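PDB 7KV2: RagB/SusD family nutrient uptake outer membrane protein from Bacteroides thetaiotaomicron, which probably binds beta-glucans at the cell surface as a SusD-family outer membrane protein, helping the gut bacterium capture and take up these polysaccharides. Local coordinates for residues A52-L57 against I148-F153; G84-T89 against T365-D370; T301-Y306 against F373-Y378; L496-K501 against G508-N513. All coordinates share one frame; numbering follows the deposited sequence.

Contact 1: residues A52-L57 against I148-F153; sequences AAYDPL and IALRVF
Leu150, on helix 137-162, sets its CD1 methyl almost exactly on the axis of the Tyr54 ring, 3.5 Å from the ring centroid and 3° off the normal. This is a CH-pi contact over the face. Its centring shows in the near-equal spacing, since Leu150 CD1 comes no closer than 3.7 Å to any ring carbon of Tyr54. The other methyl, Leu150 CD2, crosses to Leu57 CD1 at 3.8 Å. Tightest of all, Leu57 CD2 approaches Phe153 CD1 obliquely at 3.5 Å, and Phe153 reaches it with CG anti to its own backbone N (chi1 -169°). The contact is slacker at Ala53, whose CB lies 4.2 Å from Leu150 CD1. Tyr54 is partly exposed, its hydroxyl is hydrogen-bonded to Gln146 and to the backbone N of Val215, and a 1,2-ethanediol lies near its side chain. An alanine at Tyr54 would remove the ring beneath Leu150 CD1 and would probably leave a gap there, with Gln146 and Val215 N both without their hydroxyl partner. With no hydrogen bond between the segments, apolar contact sets the end of helix 43-53 and the 3-10 turn after it against helix 137-162, within the mainly helical, tetratricopeptide-like scaffold of SusD proteins.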
loop_
_atom_site.group_PDB
_atom_site.type_symbol
_atom_site.label_atom_id
_atom_site.label_comp_id
_atom_site.label_asym_id
_atom_site.label_seq_id
_atom_site.Cartn_x
_atom_site.Cartn_y
_atom_site.Cartn_z
ATOM N N ALA A 52 -18.226 -1.567 -9.829
ATOM C CA ALA A 52 -17.163 -1.916 -10.796
ATOM C C ALA A 52 -15.955 -0.973 -10.651
ATOM O O ALA A 52 -14.828 -1.446 -10.873
ATOM C CB ALA A 52 -17.690 -1.906 -12.205
ATOM N N ALA A 53 -16.146 0.302 -10.317
ATOM C CA ALA A 53 -15.053 1.302 -10.227
ATOM C C ALA A 53 -14.069 0.948 -9.092
ATOM O O ALA A 53 -12.944 1.488 -9.119
ATOM C CB ALA A 53 -15.579 2.682 -10.016
ATOM N N TYR A 54 -14.521 0.177 -8.098
ATOM C CA TYR A 54 -13.673 -0.303 -6.971
ATOM C C TYR A 54 -12.811 -1.504 -7.380
ATOM O O TYR A 54 -11.827 -1.808 -6.661
ATOM C CB TYR A 54 -14.538 -0.711 -5.768
ATOM C CG TYR A 54 -15.148 0.408 -4.960
ATOM C CD1 TYR A 54 -16.369 0.967 -5.310
ATOM C CD2 TYR A 54 -14.525 0.905 -3.830
ATOM C CE1 TYR A 54 -16.934 1.991 -4.560
ATOM C CE2 TYR A 54 -15.091 1.914 -3.047
ATOM C CZ TYR A 54 -16.310 2.460 -3.407
ATOM O OH TYR A 54 -16.866 3.465 -2.661
ATOM N N ASP A 55 -13.143 -2.238 -8.447
ATOM C CA ASP A 55 -12.515 -3.566 -8.661
ATOM C C ASP A 55 -11.014 -3.434 -8.876
ATOM O O ASP A 55 -10.257 -4.268 -8.386
ATOM C CB ASP A 55 -13.179 -4.334 -9.803
ATOM C CG ASP A 55 -14.370 -5.132 -9.335
ATOM O OD1 ASP A 55 -14.241 -5.861 -8.330
ATOM O OD2 ASP A 55 -15.436 -5.006 -9.973
ATOM N N PRO A 56 -10.514 -2.457 -9.666
ATOM C CA PRO A 56 -9.071 -2.368 -9.931
ATOM C C PRO A 56 -8.208 -2.146 -8.669
ATOM O O PRO A 56 -7.031 -2.429 -8.703
ATOM C CB PRO A 56 -8.996 -1.214 -10.940
ATOM C CG PRO A 56 -10.326 -1.318 -11.654
ATOM C CD PRO A 56 -11.297 -1.520 -10.507
ATOM N N LEU A 57 -8.811 -1.684 -7.568
ATOM C CA LEU A 57 -8.113 -1.665 -6.246
ATOM C C LEU A 57 -7.461 -3.021 -5.969
ATOM O O LEU A 57 -6.316 -3.009 -5.425
ATOM C CB LEU A 57 -9.073 -1.316 -5.096
ATOM C CG LEU A 57 -9.578 0.116 -5.069
ATOM C CD1 LEU A 57 -10.627 0.257 -3.989
ATOM C CD2 LEU A 57 -8.458 1.136 -4.889
ATOM N N ILE A 148 -15.027 10.014 -7.653
ATOM C CA ILE A 148 -13.971 11.057 -7.756
ATOM C C ILE A 148 -12.839 10.723 -6.761
ATOM O O ILE A 148 -11.656 10.889 -7.080
ATOM C CB ILE A 148 -14.543 12.467 -7.537
ATOM C CG1 ILE A 148 -15.595 12.840 -8.591
ATOM C CG2 ILE A 148 -13.398 13.463 -7.507
ATOM C CD1 ILE A 148 -16.338 14.137 -8.254
ATOM N N ALA A 149 -13.178 10.227 -5.578
ATOM C CA ALA A 149 -12.173 9.866 -4.561
ATOM C C ALA A 149 -11.374 8.667 -5.063
ATOM O O ALA A 149 -10.139 8.717 -4.962
ATOM C CB ALA A 149 -12.842 9.568 -3.235
ATOM N N LEU A 150 -12.033 7.639 -5.599
ATOM C CA LEU A 150 -11.331 6.484 -6.227
ATOM C C LEU A 150 -10.448 6.986 -7.357
ATOM O O LEU A 150 -9.332 6.475 -7.534
ATOM C CB LEU A 150 -12.323 5.443 -6.723
ATOM C CG LEU A 150 -12.990 4.588 -5.638
ATOM C CD1 LEU A 150 -14.120 3.784 -6.261
ATOM C CD2 LEU A 150 -11.997 3.639 -4.959
ATOM N N ARG A 151 -10.918 7.969 -8.125
ATOM C CA ARG A 151 -10.117 8.412 -9.284
ATOM C C ARG A 151 -8.800 9.013 -8.796
ATOM O O ARG A 151 -7.791 8.726 -9.405
ATOM C CB ARG A 151 -10.893 9.424 -10.133
ATOM C CG ARG A 151 -10.193 9.759 -11.436
ATOM C CD ARG A 151 -11.163 10.416 -12.434
ATOM N NE ARG A 151 -11.592 11.712 -11.939
ATOM C CZ ARG A 151 -12.690 12.369 -12.347
ATOM N NH1 ARG A 151 -13.492 11.847 -13.255
ATOM N NH2 ARG A 151 -12.985 13.537 -11.824
ATOM N N VAL A 152 -8.814 9.811 -7.734
ATOM C CA VAL A 152 -7.599 10.422 -7.129
ATOM C C VAL A 152 -6.717 9.289 -6.581
ATOM O O VAL A 152 -5.479 9.376 -6.744
ATOM C CB VAL A 152 -7.956 11.469 -6.065
ATOM C CG1 VAL A 152 -6.713 12.038 -5.390
ATOM C CG2 VAL A 152 -8.781 12.618 -6.660
ATOM N N PHE A 153 -7.342 8.271 -5.988
ATOM C CA PHE A 153 -6.619 7.090 -5.403
ATOM C C PHE A 153 -5.840 6.382 -6.535
ATOM O O PHE A 153 -4.628 6.124 -6.423
ATOM C CB PHE A 153 -7.590 6.178 -4.639
ATOM C CG PHE A 153 -6.893 5.120 -3.803
ATOM C CD1 PHE A 153 -6.390 3.966 -4.370
ATOM C CD2 PHE A 153 -6.573 5.383 -2.471
ATOM C CE1 PHE A 153 -5.696 3.033 -3.609
ATOM C CE2 PHE A 153 -5.853 4.469 -1.723
ATOM C CZ PHE A 153 -5.431 3.287 -2.293
#

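Contact 2: residues G84-T89 against T365-D370; sequences GGDSKT and TTRYQD
Gln369 OE1 is gripped by two backbone N-H groups, those of Gly84 and of Val83. The bond from Gly84 N to Gln369 OE1 is 2.9 Å long and nearly straight (171°), and the donor lies in the carbonyl plane. Just before Gln369, Tyr368 N donates to Gly85 O at 2.9 Å, with the donor almost in line with the C=O bond (176°). A weaker touch supports these: Gly84 CA sits 3.2 Å from Tyr368 O in a CA-H...O contact. Arg367 to Asp370 form a type II beta turn, which presents Tyr368 and Gln369 to the glycine loop and thereby joins the amino-terminal family region to the SusD region of the chain. Positive phi at Gly84 and Gly85 suits residues without a side chain. The Tyr368 ring, its CG anti to the backbone N (chi1 -179°), lies along the 87-88 backbone, with CD2 3.7 Å from Lys88 N. Arg367 lays one guanidinium face over the backbone N of Asp86. Its salt bridge is long, 3.7 Å from NH2 to Asp86 OD1, but a water in the guanidinium plane accepts from Arg367 NE and donates to that same OD1. Arg367 NH1 is held by Trp319 O.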
loop_
_atom_site.group_PDB
_atom_site.type_symbol
_atom_site.label_atom_id
_atom_site.label_comp_id
_atom_site.label_asym_id
_atom_site.label_seq_id
_atom_site.Cartn_x
_atom_site.Cartn_y
_atom_site.Cartn_z
ATOM N N GLY A 84 14.628 -10.800 -3.485
ATOM C CA GLY A 84 14.541 -12.263 -3.421
ATOM C C GLY A 84 14.206 -12.906 -4.768
ATOM O O GLY A 84 14.569 -12.342 -5.808
ATOM N N GLY A 85 13.497 -14.041 -4.724
ATOM C CA GLY A 85 13.265 -14.904 -5.895
ATOM C C GLY A 85 14.469 -15.778 -6.165
ATOM O O GLY A 85 15.394 -15.854 -5.294
ATOM N N ASP A 86 14.462 -16.468 -7.294
ATOM C CA ASP A 86 15.540 -17.417 -7.654
ATOM C C ASP A 86 16.860 -16.653 -7.748
ATOM O O ASP A 86 17.873 -17.236 -7.402
ATOM C CB ASP A 86 15.244 -18.131 -8.970
ATOM C CG ASP A 86 16.092 -19.366 -9.197
ATOM O OD1 ASP A 86 16.203 -20.161 -8.243
ATOM O OD2 ASP A 86 16.610 -19.530 -10.342
ATOM N N SER A 87 16.857 -15.451 -8.307
ATOM C CA SER A 87 18.072 -14.689 -8.690
ATOM C C SER A 87 17.697 -13.260 -9.015
ATOM O O SER A 87 16.504 -12.961 -9.087
ATOM C CB SER A 87 18.750 -15.326 -9.892
ATOM O OG SER A 87 18.037 -15.026 -11.112
ATOM N N LYS A 88 18.682 -12.435 -9.373
ATOM C CA LYS A 88 18.428 -11.039 -9.795
ATOM C C LYS A 88 17.712 -10.947 -11.154
ATOM O O LYS A 88 17.313 -9.816 -11.515
ATOM C CB LYS A 88 19.737 -10.257 -9.793
ATOM C CG LYS A 88 20.699 -10.658 -10.893
ATOM C CD LYS A 88 21.883 -9.726 -10.964
ATOM C CE LYS A 88 22.784 -9.860 -9.761
ATOM N NZ LYS A 88 23.955 -8.952 -9.868
ATOM N N THR A 89 17.446 -12.058 -11.836
ATOM C CA THR A 89 16.636 -12.071 -13.090
ATOM C C THR A 89 15.227 -12.643 -12.853
ATOM O O THR A 89 14.429 -12.664 -13.818
ATOM C CB THR A 89 17.366 -12.792 -14.230
ATOM O OG1 THR A 89 17.504 -14.166 -13.884
ATOM C CG2 THR A 89 18.727 -12.177 -14.490
ATOM N N THR A 365 13.852 -24.046 1.334
ATOM C CA THR A 365 14.777 -23.741 0.227
ATOM C C THR A 365 15.091 -22.242 0.212
ATOM O O THR A 365 14.248 -21.451 -0.205
ATOM C CB THR A 365 14.231 -24.293 -1.093
ATOM O OG1 THR A 365 14.075 -25.708 -0.934
ATOM C CG2 THR A 365 15.178 -24.013 -2.240
ATOM N N THR A 366 16.260 -21.873 0.732
ATOM C CA THR A 366 16.709 -20.467 0.771
ATOM C C THR A 366 16.872 -20.017 -0.681
ATOM O O THR A 366 17.330 -20.846 -1.510
ATOM C CB THR A 366 17.989 -20.283 1.606
ATOM O OG1 THR A 366 19.103 -20.994 1.031
ATOM C CG2 THR A 366 17.798 -20.735 3.046
ATOM N N ARG A 367 16.461 -18.803 -0.986
ATOM C CA ARG A 367 16.609 -18.254 -2.352
ATOM C C ARG A 367 17.517 -17.029 -2.293
ATOM O O ARG A 367 18.207 -16.836 -1.301
ATOM C CB ARG A 367 15.223 -17.996 -2.928
ATOM C CG ARG A 367 14.512 -19.263 -3.343
ATOM C CD ARG A 367 13.290 -18.942 -4.192
ATOM N NE ARG A 367 13.335 -19.659 -5.440
ATOM C CZ ARG A 367 12.477 -19.505 -6.414
ATOM N NH1 ARG A 367 11.482 -18.647 -6.278
ATOM N NH2 ARG A 367 12.596 -20.233 -7.514
ATOM N N TYR A 368 17.532 -16.233 -3.348
ATOM C CA TYR A 368 18.428 -15.080 -3.452
ATOM C C TYR A 368 18.113 -14.104 -2.318
ATOM O O TYR A 368 16.928 -13.855 -2.023
ATOM C CB TYR A 368 18.250 -14.500 -4.847
ATOM C CG TYR A 368 19.118 -13.318 -5.134
ATOM C CD1 TYR A 368 20.479 -13.337 -4.854
ATOM C CD2 TYR A 368 18.565 -12.159 -5.640
ATOM C CE1 TYR A 368 21.265 -12.211 -5.101
ATOM C CE2 TYR A 368 19.342 -11.050 -5.910
ATOM C CZ TYR A 368 20.696 -11.078 -5.632
ATOM O OH TYR A 368 21.419 -9.953 -5.874
ATOM N N GLN A 369 19.144 -13.579 -1.669
ATOM C CA GLN A 369 19.019 -12.563 -0.595
ATOM C C GLN A 369 18.292 -13.125 0.632
ATOM O O GLN A 369 17.927 -12.327 1.494
ATOM C CB GLN A 369 18.384 -11.280 -1.143
ATOM C CG GLN A 369 19.146 -10.737 -2.346
ATOM C CD GLN A 369 18.458 -9.557 -3.009
ATOM O OE1 GLN A 369 17.219 -9.527 -3.153
ATOM N NE2 GLN A 369 19.258 -8.619 -3.510
ATOM N N ASP A 370 18.328 -14.430 0.848
ATOM C CA ASP A 370 17.721 -15.070 2.042
ATOM C C ASP A 370 18.357 -14.501 3.307
ATOM O O ASP A 370 19.595 -14.323 3.342
ATOM C CB ASP A 370 17.926 -16.584 2.072
ATOM C CG ASP A 370 17.272 -17.226 3.297
ATOM O OD1 ASP A 370 16.025 -17.341 3.300
ATOM O OD2 ASP A 370 18.009 -17.597 4.239
HETATM O O HOH W 1 15.290 -21.532 -5.957
#

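Contact 3: residues T301-Y306 against F373-Y378; sequences TLISPY and FFLEKY
Ring packing joins Phe374 to Pro305. The proline lies over one face of the phenylalanine, its CG 3.9 Å from the Phe374 ring centroid and 14° off the normal, displaced toward the rim: a CH-pi contact. Pro305 CB adds a touch of 3.7 Å to Phe374 CZ. The ring is placed there with CG anti to the carbonyl carbon (chi1 -60°), which also brings Phe374 CD2 to 3.4 Å from Ile303 O.

Aliphatic packing is the second kind. Ile303 carries CG1 between its backbone N and carbonyl carbon (chi1 69°) and then runs extended, so that CD1 reaches Tyr378 CB at 3.8 Å and Leu375 CD2 at 4.1 Å. The same methyl sits 3.7 Å from Tyr378 O, a buried carbonyl oxygen with no hydrogen-bonding partner in the model. The contact thus sets helix 299-303 and the loop after it against strand 373-375, which pairs antiparallel with strand 343-345; Trp344 of that second strand also touches Pro305. A serine at Phe374 would take away the ring under Pro305 and would probably open a gap beside the proline and Ile303 O.

Polar linkage runs through one water, with no direct hydrogen bond between the segments. The water donates to Ile303 O at 2.7 Å and accepts from Leu375 N at 2.8 Å, which satisfies two backbone groups in the buried interior. Nearby, Ser304 OG bonds to Pro300 O and Ala380 N, and Tyr378 OH to Arg401 N.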
loop_
_atom_site.group_PDB
_atom_site.type_symbol
_atom_site.label_atom_id
_atom_site.label_comp_id
_atom_site.label_asym_id
_atom_site.label_seq_id
_atom_site.Cartn_x
_atom_site.Cartn_y
_atom_site.Cartn_z
ATOM N N THR A 301 1.683 -15.632 -1.206
ATOM C CA THR A 301 2.433 -16.615 -2.031
ATOM C C THR A 301 3.768 -15.964 -2.420
ATOM O O THR A 301 4.823 -16.633 -2.373
ATOM C CB THR A 301 1.633 -17.074 -3.255
ATOM O OG1 THR A 301 0.477 -17.819 -2.817
ATOM C CG2 THR A 301 2.492 -17.946 -4.151
ATOM N N LEU A 302 3.754 -14.701 -2.825
ATOM C CA LEU A 302 4.987 -14.011 -3.323
ATOM C C LEU A 302 6.088 -14.007 -2.261
ATOM O O LEU A 302 7.229 -14.373 -2.622
ATOM C CB LEU A 302 4.654 -12.579 -3.728
ATOM C CG LEU A 302 3.798 -12.480 -4.986
ATOM C CD1 LEU A 302 3.285 -11.076 -5.218
ATOM C CD2 LEU A 302 4.583 -12.945 -6.197
ATOM N N ILE A 303 5.765 -13.782 -0.979
ATOM C CA ILE A 303 6.780 -13.363 0.038
ATOM C C ILE A 303 6.965 -14.393 1.157
ATOM O O ILE A 303 7.727 -14.117 2.075
ATOM C CB ILE A 303 6.374 -11.988 0.585
ATOM C CG1 ILE A 303 5.092 -12.122 1.418
ATOM C CG2 ILE A 303 6.258 -10.962 -0.541
ATOM C CD1 ILE A 303 4.734 -10.909 2.232
ATOM N N SER A 304 6.382 -15.583 1.042
ATOM C CA SER A 304 6.581 -16.673 2.026
ATOM C C SER A 304 7.701 -17.597 1.572
ATOM O O SER A 304 8.095 -17.587 0.400
ATOM C CB SER A 304 5.270 -17.329 2.244
ATOM O OG SER A 304 4.371 -16.356 2.798
ATOM N N PRO A 305 8.297 -18.358 2.500
ATOM C CA PRO A 305 9.533 -19.090 2.228
ATOM C C PRO A 305 9.268 -20.192 1.196
ATOM O O PRO A 305 8.262 -20.866 1.196
ATOM C CB PRO A 305 9.978 -19.720 3.539
ATOM C CG PRO A 305 9.062 -19.134 4.583
ATOM C CD PRO A 305 7.853 -18.529 3.890
ATOM N N TYR A 306 10.222 -20.338 0.287
ATOM C CA TYR A 306 10.153 -21.322 -0.808
ATOM C C TYR A 306 10.285 -22.738 -0.232
ATOM O O TYR A 306 11.268 -23.034 0.525
ATOM C CB TYR A 306 11.253 -20.989 -1.816
ATOM C CG TYR A 306 11.108 -21.667 -3.162
ATOM C CD1 TYR A 306 9.972 -21.517 -3.923
ATOM C CD2 TYR A 306 12.162 -22.418 -3.691
ATOM C CE1 TYR A 306 9.858 -22.089 -5.183
ATOM C CE2 TYR A 306 12.068 -22.982 -4.946
ATOM C CZ TYR A 306 10.930 -22.801 -5.697
ATOM O OH TYR A 306 10.821 -23.351 -6.932
ATOM N N PHE A 373 14.500 -14.363 7.672
ATOM C CA PHE A 373 13.328 -13.573 8.110
ATOM C C PHE A 373 12.414 -13.316 6.928
ATOM O O PHE A 373 12.919 -12.955 5.802
ATOM C CB PHE A 373 13.728 -12.222 8.697
ATOM C CG PHE A 373 14.582 -12.286 9.945
ATOM C CD1 PHE A 373 14.009 -12.503 11.187
ATOM C CD2 PHE A 373 15.953 -12.084 9.876
ATOM C CE1 PHE A 373 14.794 -12.553 12.329
ATOM C CE2 PHE A 373 16.728 -12.064 11.038
ATOM C CZ PHE A 373 16.149 -12.334 12.254
ATOM N N PHE A 374 11.121 -13.394 7.187
ATOM C CA PHE A 374 10.057 -13.058 6.212
ATOM C C PHE A 374 9.071 -12.081 6.835
ATOM O O PHE A 374 9.025 -11.953 8.077
ATOM C CB PHE A 374 9.409 -14.341 5.661
ATOM C CG PHE A 374 10.390 -15.246 4.953
ATOM C CD1 PHE A 374 11.201 -16.109 5.667
ATOM C CD2 PHE A 374 10.596 -15.128 3.586
ATOM C CE1 PHE A 374 12.157 -16.873 5.023
ATOM C CE2 PHE A 374 11.539 -15.916 2.947
ATOM C CZ PHE A 374 12.306 -16.806 3.666
ATOM N N LEU A 375 8.319 -11.390 5.983
ATOM C CA LEU A 375 7.393 -10.318 6.425
ATOM C C LEU A 375 6.153 -11.002 7.004
ATOM O O LEU A 375 5.251 -11.442 6.260
ATOM C CB LEU A 375 7.047 -9.410 5.252
ATOM C CG LEU A 375 6.094 -8.262 5.578
ATOM C CD1 LEU A 375 6.735 -7.279 6.541
ATOM C CD2 LEU A 375 5.694 -7.543 4.305
ATOM N N GLU A 376 6.099 -11.045 8.329
ATOM C CA GLU A 376 5.010 -11.708 9.078
ATOM C C GLU A 376 3.659 -11.092 8.768
ATOM O O GLU A 376 2.679 -11.848 8.716
ATOM C CB GLU A 376 5.359 -11.651 10.566
ATOM C CG GLU A 376 4.297 -12.263 11.471
ATOM C CD GLU A 376 4.002 -13.743 11.284
ATOM O OE1 GLU A 376 4.648 -14.386 10.449
ATOM O OE2 GLU A 376 3.041 -14.218 11.908
ATOM N N LYS A 377 3.574 -9.772 8.550
ATOM C CA LYS A 377 2.288 -9.080 8.363
ATOM C C LYS A 377 1.453 -9.752 7.272
ATOM O O LYS A 377 0.217 -9.788 7.403
ATOM C CB LYS A 377 2.490 -7.624 7.989
ATOM C CG LYS A 377 3.145 -6.799 9.077
ATOM C CD LYS A 377 3.393 -5.375 8.667
ATOM C CE LYS A 377 4.111 -4.578 9.744
ATOM N NZ LYS A 377 4.365 -3.154 9.379
ATOM N N TYR A 378 2.084 -10.181 6.179
ATOM C CA TYR A 378 1.397 -10.705 4.976
ATOM C C TYR A 378 1.888 -12.116 4.649
ATOM O O TYR A 378 1.733 -12.580 3.508
ATOM C CB TYR A 378 1.520 -9.711 3.815
ATOM C CG TYR A 378 0.748 -8.436 4.075
ATOM C CD1 TYR A 378 -0.625 -8.476 4.305
ATOM C CD2 TYR A 378 1.389 -7.208 4.156
ATOM C CE1 TYR A 378 -1.330 -7.318 4.576
ATOM C CE2 TYR A 378 0.687 -6.045 4.387
ATOM C CZ TYR A 378 -0.676 -6.097 4.594
ATOM O OH TYR A 378 -1.384 -4.950 4.824
HETATM O O HOH W 2 8.828 -11.894 3.239
#

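Contact 4: residues L496-K501 against G508-N513; sequences LPIPQK and GTLVQN. With EDO (1,2-ethanediol), chain D.
Gln512 uses its side-chain amide as if it were a piece of backbone, bonding to both the N-H and the C=O of Ile498. Gln512 NE2 donates to Ile498 O at 2.8 Å, nearly straight (170°), on a lone pair of that oxygen and in the plane of the amide. Ile498 N donates back to Gln512 OE1 at 2.7 Å, a more bent bond (139°) that also lies on a lone pair. The carboxamide reaches this position through a bend at chi2 (55°). OE1 is further gripped from within its own segment, by the N-H of the next residue, Asn513, at 2.8 Å, so two bonds meet on the oxygen and should hold the amide's rotation. NE2 in addition donates to a water that bridges to Gln500 OE1.

Asn513 adds a single side-chain bond across the contact, ND2 donating to Leu496 O at 2.8 Å, with the donor tilted from the carbonyl plane; ND2 also bonds to Trp162 O. Between these polar bonds Ile498 CG2 packs on Leu510 CD1 at 4.0 Å, while its CD1 lies 3.9 Å from the carbonyl oxygen Val511 O. Trp112 and Trp162 touch the same isoleucine.

At the start of helix 500-505, where Pro499 holds the N-cap position, Lys501 N donates to O2 of a 1,2-ethanediol at 3.0 Å. That molecule, probably from the crystallisation liquor, also bonds to Pro104 O and Met107 N. The whole is a chain reversal around a short helix, in which the C-terminal tail of the SusD region runs back along residues 496-498, joined by side-chain amides instead of backbone strand pairing.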
loop_
_atom_site.group_PDB
_atom_site.type_symbol
_atom_site.label_atom_id
_atom_site.label_comp_id
_atom_site.label_asym_id
_atom_site.label_seq_id
_atom_site.Cartn_x
_atom_site.Cartn_y
_atom_site.Cartn_z
ATOM N N LEU A 496 9.939 6.802 -11.979
ATOM C CA LEU A 496 10.452 5.637 -12.749
ATOM C C LEU A 496 10.347 5.939 -14.245
ATOM O O LEU A 496 9.512 6.741 -14.644
ATOM C CB LEU A 496 9.628 4.386 -12.451
ATOM C CG LEU A 496 9.877 3.783 -11.057
ATOM C CD1 LEU A 496 8.740 2.834 -10.705
ATOM C CD2 LEU A 496 11.210 3.054 -11.041
ATOM N N PRO A 497 11.124 5.244 -15.090
ATOM C CA PRO A 497 10.921 5.294 -16.535
ATOM C C PRO A 497 9.497 4.832 -16.859
ATOM O O PRO A 497 9.096 3.755 -16.361
ATOM C CB PRO A 497 11.895 4.270 -17.126
ATOM C CG PRO A 497 12.932 4.085 -16.049
ATOM C CD PRO A 497 12.201 4.320 -14.734
ATOM N N ILE A 498 8.791 5.610 -17.700
ATOM C CA ILE A 498 7.496 5.184 -18.327
ATOM C C ILE A 498 7.738 3.952 -19.194
ATOM O O ILE A 498 8.722 3.915 -19.926
ATOM C CB ILE A 498 6.876 6.372 -19.079
ATOM C CG1 ILE A 498 6.612 7.517 -18.105
ATOM C CG2 ILE A 498 5.621 5.946 -19.835
ATOM C CD1 ILE A 498 6.294 8.853 -18.755
ATOM N N PRO A 499 6.893 2.888 -19.146
ATOM C CA PRO A 499 7.078 1.719 -19.997
ATOM C C PRO A 499 7.264 2.094 -21.489
ATOM O O PRO A 499 6.562 3.002 -21.959
ATOM C CB PRO A 499 5.791 0.905 -19.781
ATOM C CG PRO A 499 5.396 1.251 -18.346
ATOM C CD PRO A 499 5.770 2.700 -18.202
ATOM N N GLN A 500 8.178 1.396 -22.168
ATOM C CA GLN A 500 8.531 1.668 -23.601
ATOM C C GLN A 500 7.273 1.506 -24.462
ATOM O O GLN A 500 7.070 2.354 -25.372
ATOM C CB GLN A 500 9.649 0.756 -24.108
ATOM C CG GLN A 500 10.245 1.201 -25.468
ATOM C CD GLN A 500 10.767 2.621 -25.441
ATOM O OE1 GLN A 500 11.562 3.017 -24.581
ATOM N NE2 GLN A 500 10.282 3.429 -26.369
ATOM N N LYS A 501 6.448 0.494 -24.193
ATOM C CA LYS A 501 5.183 0.283 -24.945
ATOM C C LYS A 501 4.288 1.523 -24.854
ATOM O O LYS A 501 3.653 1.829 -25.877
ATOM C CB LYS A 501 4.485 -1.004 -24.524
ATOM C CG LYS A 501 5.157 -2.234 -25.104
ATOM C CD LYS A 501 4.793 -3.526 -24.439
ATOM C CE LYS A 501 5.694 -4.675 -24.848
ATOM N NZ LYS A 501 5.433 -5.855 -23.991
ATOM N N GLY A 508 5.178 10.251 -29.680
ATOM C CA GLY A 508 5.853 11.493 -29.256
ATOM C C GLY A 508 5.019 12.336 -28.311
ATOM O O GLY A 508 5.540 13.372 -27.880
ATOM N N THR A 509 3.787 11.917 -27.998
ATOM C CA THR A 509 2.855 12.545 -27.008
ATOM C C THR A 509 3.417 12.483 -25.576
ATOM O O THR A 509 3.196 13.467 -24.836
ATOM C CB THR A 509 1.482 11.852 -27.048
ATOM O OG1 THR A 509 0.800 12.385 -28.175
ATOM C CG2 THR A 509 0.615 12.043 -25.822
ATOM N N LEU A 510 4.046 11.353 -25.199
ATOM C CA LEU A 510 4.607 11.050 -23.840
ATOM C C LEU A 510 6.119 11.310 -23.815
ATOM O O LEU A 510 6.816 10.523 -24.440
ATOM C CB LEU A 510 4.369 9.569 -23.521
ATOM C CG LEU A 510 3.058 9.188 -22.837
ATOM C CD1 LEU A 510 3.098 7.722 -22.445
ATOM C CD2 LEU A 510 2.788 10.044 -21.609
ATOM N N VAL A 511 6.591 12.336 -23.095
ATOM C CA VAL A 511 8.038 12.610 -22.840
ATOM C C VAL A 511 8.504 11.648 -21.732
ATOM O O VAL A 511 7.999 11.809 -20.586
ATOM C CB VAL A 511 8.320 14.064 -22.403
ATOM C CG1 VAL A 511 9.822 14.353 -22.324
ATOM C CG2 VAL A 511 7.619 15.093 -23.284
ATOM N N GLN A 512 9.463 10.772 -22.053
ATOM C CA GLN A 512 10.144 9.834 -21.114
ATOM C C GLN A 512 10.794 10.620 -19.975
ATOM O O GLN A 512 11.263 11.747 -20.168
ATOM C CB GLN A 512 11.147 8.942 -21.850
ATOM C CG GLN A 512 11.789 7.857 -20.983
ATOM C CD GLN A 512 10.765 6.979 -20.292
ATOM O OE1 GLN A 512 10.227 7.371 -19.246
ATOM N NE2 GLN A 512 10.470 5.834 -20.904
ATOM N N ASN A 513 10.744 10.080 -18.759
ATOM C CA ASN A 513 11.389 10.714 -17.592
ATOM C C ASN A 513 12.904 10.609 -17.763
ATOM O O ASN A 513 13.345 9.650 -18.375
ATOM C CB ASN A 513 10.920 10.039 -16.297
ATOM C CG ASN A 513 9.475 10.350 -15.972
ATOM O OD1 ASN A 513 9.022 11.485 -16.166
ATOM N ND2 ASN A 513 8.760 9.365 -15.406
HETATM C C1 EDO D . 7.575 -2.607 -20.042
HETATM O O1 EDO D . 8.944 -2.745 -19.981
HETATM C C2 EDO D . 7.099 -2.677 -21.442
HETATM O O2 EDO D . 7.380 -1.485 -22.139
HETATM O O HOH W 3 11.774 5.305 -23.571
#

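In the fold
Contacts 2 and 3 are neighbours, with centres 13 Å apart, and they touch directly: Thr365 N lies 2.9 Å from Tyr306 O, probably a hydrogen bond, and Arg367 makes a cation-pi contact with the Tyr306 ring. Contact 1 lies on the opposite side of the chain's centre from both, its centre 34 Å from that of contact 2. It is related to contact 4 through helix 137-162, which supplies Leu150 and Phe153 to the first and Trp162 beside the second, although their nearest atoms stay about 14 Å apart. None of the residues of the sodium site, Ile248, Ser250, Tyr253 and Tyr405, belongs to any of the four contacts.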